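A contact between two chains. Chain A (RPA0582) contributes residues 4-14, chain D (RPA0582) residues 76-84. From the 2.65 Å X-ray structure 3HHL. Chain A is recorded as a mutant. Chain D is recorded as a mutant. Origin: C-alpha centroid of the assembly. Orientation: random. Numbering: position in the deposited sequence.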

ATOM      1  N   GLY A   4      -6.394 -11.030  12.120  1.00 62.58           N
ATOM      2  CA  GLY A   4      -5.842 -10.491  10.920  1.00 58.64           C
ATOM      3  C   GLY A   4      -4.910 -11.499  10.319  1.00 54.90           C
ATOM      4  O   GLY A   4      -4.775 -12.611  10.787  1.00 54.02           O
ATOM      5  N   HIS A   5      -4.268 -11.082   9.252  1.00 51.24           N
ATOM      6  CA  HIS A   5      -3.339 -11.905   8.545  1.00 48.00           C
ATOM      7  C   HIS A   5      -1.972 -11.525   9.015  1.00 45.70           C
ATOM      8  O   HIS A   5      -1.585 -10.379   8.939  1.00 44.46           O
ATOM      9  CB  HIS A   5      -3.480 -11.660   7.053  1.00 47.73           C
ATOM     10  CG  HIS A   5      -4.870 -11.851   6.552  1.00 46.01           C
ATOM     11  ND1 HIS A   5      -5.278 -12.997   5.896  1.00 43.68           N
ATOM     12  CD2 HIS A   5      -5.954 -11.045   6.626  1.00 45.03           C
ATOM     13  CE1 HIS A   5      -6.555 -12.877   5.581  1.00 43.78           C
ATOM     14  NE2 HIS A   5      -6.993 -11.710   6.020  1.00 44.11           N
ATOM     15  N   ILE A   6      -1.239 -12.505   9.494  1.00 43.96           N
ATOM     16  CA  ILE A   6       0.055 -12.271  10.094  1.00 43.07           C
ATOM     17  C   ILE A   6       1.145 -12.959   9.307  1.00 42.46           C
ATOM     18  O   ILE A   6       2.183 -12.391   9.068  1.00 41.81           O
ATOM     19  CB  ILE A   6       0.045 -12.800  11.517  1.00 43.06           C
ATOM     20  CG1 ILE A   6      -0.888 -11.926  12.365  1.00 43.43           C
ATOM     21  CG2 ILE A   6       1.458 -12.883  12.094  1.00 42.64           C
ATOM     22  CD1 ILE A   6      -1.436 -12.638  13.575  1.00 43.34           C
ATOM     23  N   ASP A   7       0.903 -14.201   8.917  1.00 42.05           N
ATOM     24  CA  ASP A   7       1.901 -14.986   8.208  1.00 41.90           C
ATOM     25  C   ASP A   7       1.418 -15.414   6.838  1.00 40.27           C
ATOM     26  O   ASP A   7       0.254 -15.429   6.564  1.00 39.75           O
ATOM     27  CB  ASP A   7       2.257 -16.263   8.999  1.00 43.01           C
ATOM     28  CG  ASP A   7       3.122 -15.994  10.238  1.00 44.38           C
ATOM     29  OD1 ASP A   7       4.104 -15.207  10.186  1.00 46.54           O
ATOM     30  OD2 ASP A   7       2.802 -16.611  11.268  1.00 47.30           O
ATOM     31  N   PRO A   8       2.343 -15.748   5.960  1.00 39.17           N
ATOM     32  CA  PRO A   8       1.974 -16.288   4.669  1.00 38.60           C
ATOM     33  C   PRO A   8       1.602 -17.761   4.821  1.00 37.60           C
ATOM     34  O   PRO A   8       2.137 -18.414   5.709  1.00 37.33           O
ATOM     35  CB  PRO A   8       3.246 -16.133   3.878  1.00 38.46           C
ATOM     36  CG  PRO A   8       4.292 -16.152   4.905  1.00 38.99           C
ATOM     37  CD  PRO A   8       3.775 -15.486   6.068  1.00 38.42           C
ATOM     38  N   THR A   9       0.684 -18.257   3.997  1.00 36.21           N
ATOM     39  CA  THR A   9       0.342 -19.668   4.015  1.00 35.79           C
ATOM     40  C   THR A   9       1.370 -20.430   3.147  1.00 37.17           C
ATOM     41  O   THR A   9       2.058 -19.860   2.275  1.00 36.47           O
ATOM     42  CB  THR A   9      -1.076 -19.967   3.482  1.00 35.52           C
ATOM     43  OG1 THR A   9      -1.085 -19.838   2.060  1.00 34.79           O
ATOM     44  CG2 THR A   9      -2.148 -19.062   4.064  1.00 32.85           C
ATOM     45  N   LYS A  10       1.485 -21.736   3.376  1.00 38.04           N
ATOM     46  CA  LYS A  10       2.499 -22.481   2.634  1.00 39.02           C
ATOM     47  C   LYS A  10       2.245 -22.501   1.101  1.00 37.87           C
ATOM     48  O   LYS A  10       3.177 -22.501   0.306  1.00 37.44           O
ATOM     49  CB  LYS A  10       2.737 -23.894   3.223  1.00 39.58           C
ATOM     50  CG  LYS A  10       1.513 -24.818   3.352  1.00 43.50           C
ATOM     51  CD  LYS A  10       1.917 -26.323   3.683  1.00 46.54           C
ATOM     52  CE  LYS A  10       0.823 -27.135   4.423  1.00 47.18           C
ATOM     53  NZ  LYS A  10      -0.532 -26.984   3.832  1.00 47.08           N
ATOM     54  N   GLU A  11       0.981 -22.495   0.718  1.00 37.15           N
ATOM     55  CA  GLU A  11       0.575 -22.603  -0.674  1.00 36.85           C
ATOM     56  C   GLU A  11       0.932 -21.319  -1.431  1.00 36.05           C
ATOM     57  O   GLU A  11       1.371 -21.356  -2.597  1.00 35.31           O
ATOM     58  CB  GLU A  11      -0.928 -22.847  -0.778  1.00 37.26           C
ATOM     59  CG  GLU A  11      -1.444 -24.172  -0.155  1.00 40.60           C
ATOM     60  CD  GLU A  11      -1.651 -24.123   1.419  1.00 45.78           C
ATOM     61  OE1 GLU A  11      -2.107 -23.074   2.013  1.00 44.98           O
ATOM     62  OE2 GLU A  11      -1.358 -25.176   2.070  1.00 48.90           O
ATOM     63  N   VAL A  12       0.733 -20.183  -0.768  1.00 34.91           N
ATOM     64  CA  VAL A  12       1.001 -18.878  -1.360  1.00 33.52           C
ATOM     65  C   VAL A  12       2.501 -18.610  -1.429  1.00 33.71           C
ATOM     66  O   VAL A  12       2.994 -18.082  -2.405  1.00 33.84           O
ATOM     67  CB  VAL A  12       0.248 -17.795  -0.590  1.00 33.51           C
ATOM     68  CG1 VAL A  12       0.718 -16.345  -0.998  1.00 31.81           C
ATOM     69  CG2 VAL A  12      -1.245 -17.993  -0.805  1.00 29.11           C
ATOM     70  N   PHE A  13       3.242 -19.020  -0.416  1.00 33.98           N
ATOM     71  CA  PHE A  13       4.688 -18.946  -0.496  1.00 34.37           C
ATOM     72  C   PHE A  13       5.267 -19.781  -1.646  1.00 33.93           C
ATOM     73  O   PHE A  13       6.273 -19.405  -2.264  1.00 34.55           O
ATOM     74  CB  PHE A  13       5.326 -19.353   0.828  1.00 34.90           C
ATOM     75  CG  PHE A  13       6.737 -18.882   0.958  1.00 39.26           C
ATOM     76  CD1 PHE A  13       7.013 -17.562   1.204  1.00 43.34           C
ATOM     77  CD2 PHE A  13       7.795 -19.739   0.755  1.00 44.57           C
ATOM     78  CE1 PHE A  13       8.309 -17.099   1.279  1.00 43.34           C
ATOM     79  CE2 PHE A  13       9.103 -19.267   0.856  1.00 46.31           C
ATOM     80  CZ  PHE A  13       9.338 -17.938   1.114  1.00 43.98           C
ATOM     81  N   ALA A  14       4.628 -20.895  -1.954  1.00 33.07           N
ATOM     82  CA  ALA A  14       5.041 -21.700  -3.091  1.00 33.32           C
ATOM     83  C   ALA A  14       4.869 -20.890  -4.382  1.00 33.10           C
ATOM     84  O   ALA A  14       5.747 -20.862  -5.228  1.00 34.06           O
ATOM     85  CB  ALA A  14       4.221 -23.028  -3.151  1.00 33.04           C
TER
ATOM     86  N   GLU D  76       2.104  -8.502  -8.169  1.00 29.03           N
ATOM     87  CA  GLU D  76       2.426  -9.896  -8.439  1.00 28.88           C
ATOM     88  C   GLU D  76       1.831 -10.923  -7.458  1.00 28.48           C
ATOM     89  O   GLU D  76       1.521 -12.036  -7.823  1.00 28.85           O
ATOM     90  CB  GLU D  76       3.955 -10.062  -8.551  1.00 29.37           C
ATOM     91  CG  GLU D  76       4.573  -9.354  -9.751  1.00 29.50           C
ATOM     92  CD  GLU D  76       6.091  -9.543  -9.900  1.00 28.94           C
ATOM     93  OE1 GLU D  76       6.825  -9.422  -8.879  1.00 25.87           O
ATOM     94  OE2 GLU D  76       6.557  -9.774 -11.064  1.00 27.49           O
ATOM     95  N   LEU D  77       1.714 -10.593  -6.194  1.00 28.94           N
ATOM     96  CA  LEU D  77       1.226 -11.566  -5.225  1.00 28.48           C
ATOM     97  C   LEU D  77       0.848 -10.923  -3.915  1.00 29.80           C
ATOM     98  O   LEU D  77       1.552 -10.016  -3.419  1.00 30.56           O
ATOM     99  CB  LEU D  77       2.292 -12.610  -4.927  1.00 27.50           C
ATOM    100  CG  LEU D  77       1.822 -13.921  -4.299  1.00 25.00           C
ATOM    101  CD1 LEU D  77       1.128 -14.720  -5.356  1.00 19.68           C
ATOM    102  CD2 LEU D  77       2.983 -14.733  -3.683  1.00 21.22           C
HETATM  103  N   MSE D  78      -0.260 -11.401  -3.340  1.00 30.77           N
HETATM  104  CA  MSE D  78      -0.600 -11.064  -1.958  1.00 30.64           C
HETATM  105  C   MSE D  78       0.070 -12.152  -1.112  1.00 30.16           C
HETATM  106  O   MSE D  78      -0.508 -13.203  -0.896  1.00 29.64           O
HETATM  107  CB  MSE D  78      -2.111 -11.041  -1.744  1.00 30.91           C
HETATM  108  CG  MSE D  78      -2.526 -10.728  -0.319  1.00 31.47           C
HETATM  109 SE   MSE D  78      -2.184  -8.857   0.091  1.00 35.02          SE
HETATM  110  CE  MSE D  78      -3.099  -7.990  -1.372  1.00 32.42           C
ATOM    111  N   LEU D  79       1.305 -11.903  -0.679  1.00 29.80           N
ATOM    112  CA  LEU D  79       2.075 -12.898   0.070  1.00 29.82           C
ATOM    113  C   LEU D  79       1.534 -13.042   1.499  1.00 30.30           C
ATOM    114  O   LEU D  79       1.414 -14.161   2.001  1.00 30.33           O
ATOM    115  CB  LEU D  79       3.558 -12.539   0.094  1.00 29.39           C
ATOM    116  CG  LEU D  79       4.449 -13.535   0.832  1.00 27.75           C
ATOM    117  CD1 LEU D  79       4.164 -14.873   0.290  1.00 25.24           C
ATOM    118  CD2 LEU D  79       5.926 -13.186   0.681  1.00 22.27           C
ATOM    119  N   ILE D  80       1.210 -11.917   2.149  1.00 30.47           N
ATOM    120  CA  ILE D  80       0.477 -11.958   3.411  1.00 30.61           C
ATOM    121  C   ILE D  80      -0.801 -11.148   3.257  1.00 31.51           C
ATOM    122  O   ILE D  80      -0.789  -9.988   2.867  1.00 31.40           O
ATOM    123  CB  ILE D  80       1.276 -11.419   4.625  1.00 30.39           C
ATOM    124  CG1 ILE D  80       2.518 -12.269   4.900  1.00 28.95           C
ATOM    125  CG2 ILE D  80       0.374 -11.432   5.880  1.00 29.41           C
ATOM    126  CD1 ILE D  80       3.477 -11.678   5.916  1.00 26.17           C
ATOM    127  N   GLY D  81      -1.912 -11.780   3.569  1.00 32.76           N
ATOM    128  CA  GLY D  81      -3.209 -11.162   3.391  1.00 34.16           C
ATOM    129  C   GLY D  81      -4.134 -12.164   2.778  1.00 35.42           C
ATOM    130  O   GLY D  81      -3.710 -13.281   2.481  1.00 36.06           O
ATOM    131  N   PRO D  82      -5.397 -11.783   2.562  1.00 37.36           N
ATOM    132  CA  PRO D  82      -6.405 -12.676   1.929  1.00 38.47           C
ATOM    133  C   PRO D  82      -6.209 -12.796   0.436  1.00 40.02           C
ATOM    134  O   PRO D  82      -5.889 -11.806  -0.169  1.00 40.13           O
ATOM    135  CB  PRO D  82      -7.706 -11.945   2.195  1.00 38.37           C
ATOM    136  CG  PRO D  82      -7.336 -10.481   2.329  1.00 38.06           C
ATOM    137  CD  PRO D  82      -5.913 -10.427   2.818  1.00 37.60           C
ATOM    138  N   GLN D  83      -6.425 -13.951  -0.182  1.00 42.40           N
ATOM    139  CA  GLN D  83      -6.272 -14.017  -1.659  1.00 44.78           C
ATOM    140  C   GLN D  83      -7.346 -13.289  -2.487  1.00 46.77           C
ATOM    141  O   GLN D  83      -7.099 -12.926  -3.641  1.00 47.01           O
ATOM    142  CB  GLN D  83      -6.111 -15.448  -2.155  1.00 44.74           C
ATOM    143  CG  GLN D  83      -4.789 -16.109  -1.716  1.00 46.17           C
ATOM    144  CD  GLN D  83      -3.479 -15.289  -2.032  1.00 46.62           C
ATOM    145  OE1 GLN D  83      -2.990 -15.260  -3.169  1.00 48.36           O
ATOM    146  NE2 GLN D  83      -2.897 -14.700  -0.999  1.00 43.67           N
ATOM    147  N   ASP D  84      -8.526 -13.043  -1.917  1.00 48.97           N
ATOM    148  CA  ASP D  84      -9.514 -12.234  -2.644  1.00 50.50           C
ATOM    149  C   ASP D  84      -9.031 -10.778  -2.834  1.00 50.34           C
ATOM    150  O   ASP D  84      -9.621 -10.009  -3.609  1.00 51.57           O
ATOM    151  CB  ASP D  84     -10.917 -12.297  -2.012  1.00 51.53           C
ATOM    152  CG  ASP D  84     -10.943 -11.882  -0.531  1.00 54.64           C
ATOM    153  OD1 ASP D  84     -11.328 -12.736   0.296  1.00 62.15           O
ATOM    154  OD2 ASP D  84     -10.628 -10.723  -0.181  1.00 57.36           O
TER
HETATM  155  O   HOH W   1      -1.358 -14.591   4.718  1.00 35.46           O
HETATM  156  O   HOH W   2      -0.633 -16.002   2.370  1.00 40.58           O

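This is a mainly apolar contact between two copies of one sequence, with no direct hydrogen bond across it; two waters supply the polar links. The stretches bury 522 Å² between them, both sides summed. The backbones come nearest where the CA of His5(A) lies 5.2 Å from the CA of Gly81(D), and where the CA of Pro8(A) lies 4.8 Å from the CA of Ile80(D).

At one end, the imidazole of His5(A) lies with one face over the Gly81(D)-Pro82(D) peptide. Pro82(D) CD sits 3.7 Å from the ring centroid of His5(A), 14° off the normal, and Gly81(D) CA sits 4.0 Å from it, 29° off: CH-pi geometry in both cases. Gly81(D), at phi/psi 136/179, has a backbone that calls for glycine; a CB there would also clash with SE of the selenomethionine Met78(D).

Next along, Ile80(D) points toward chain A and packs its CG1 3.6 Å from CD of Pro8(A), while its CD1 reaches 3.5 Å from O of Ile6(A). Leu79(D) starts out sideways, but its end comes nearer, so that its CD1 lies 3.9 Å from Pro8(A) CB, 4.0 Å from Phe13(A) CD1 and 4.0 Å from Val12(A) CG1. Val12(A), a buried residue in the first turn of the helix, also places CG1 3.9 Å from Leu77(D) CD2.

The waters bridge backbone groups that do not pair directly. Water 1 donates to Asp7(A) O (2.6 Å) and accepts from Gly81(D) N (3.1 Å); water 2 accepts from Thr9(A) N (3.1 Å) and donates to Leu79(D) O (2.8 Å).

Internal bonds accompany the packing. Thr9(A) OG1 caps the helix by accepting a weak bond from Val12(A) N at 3.4 Å, and Gln83(D) NE2 donates to Met78(D) O at 2.8 Å, with that amide nitrogen 3.7 Å from Val12(A) CG2.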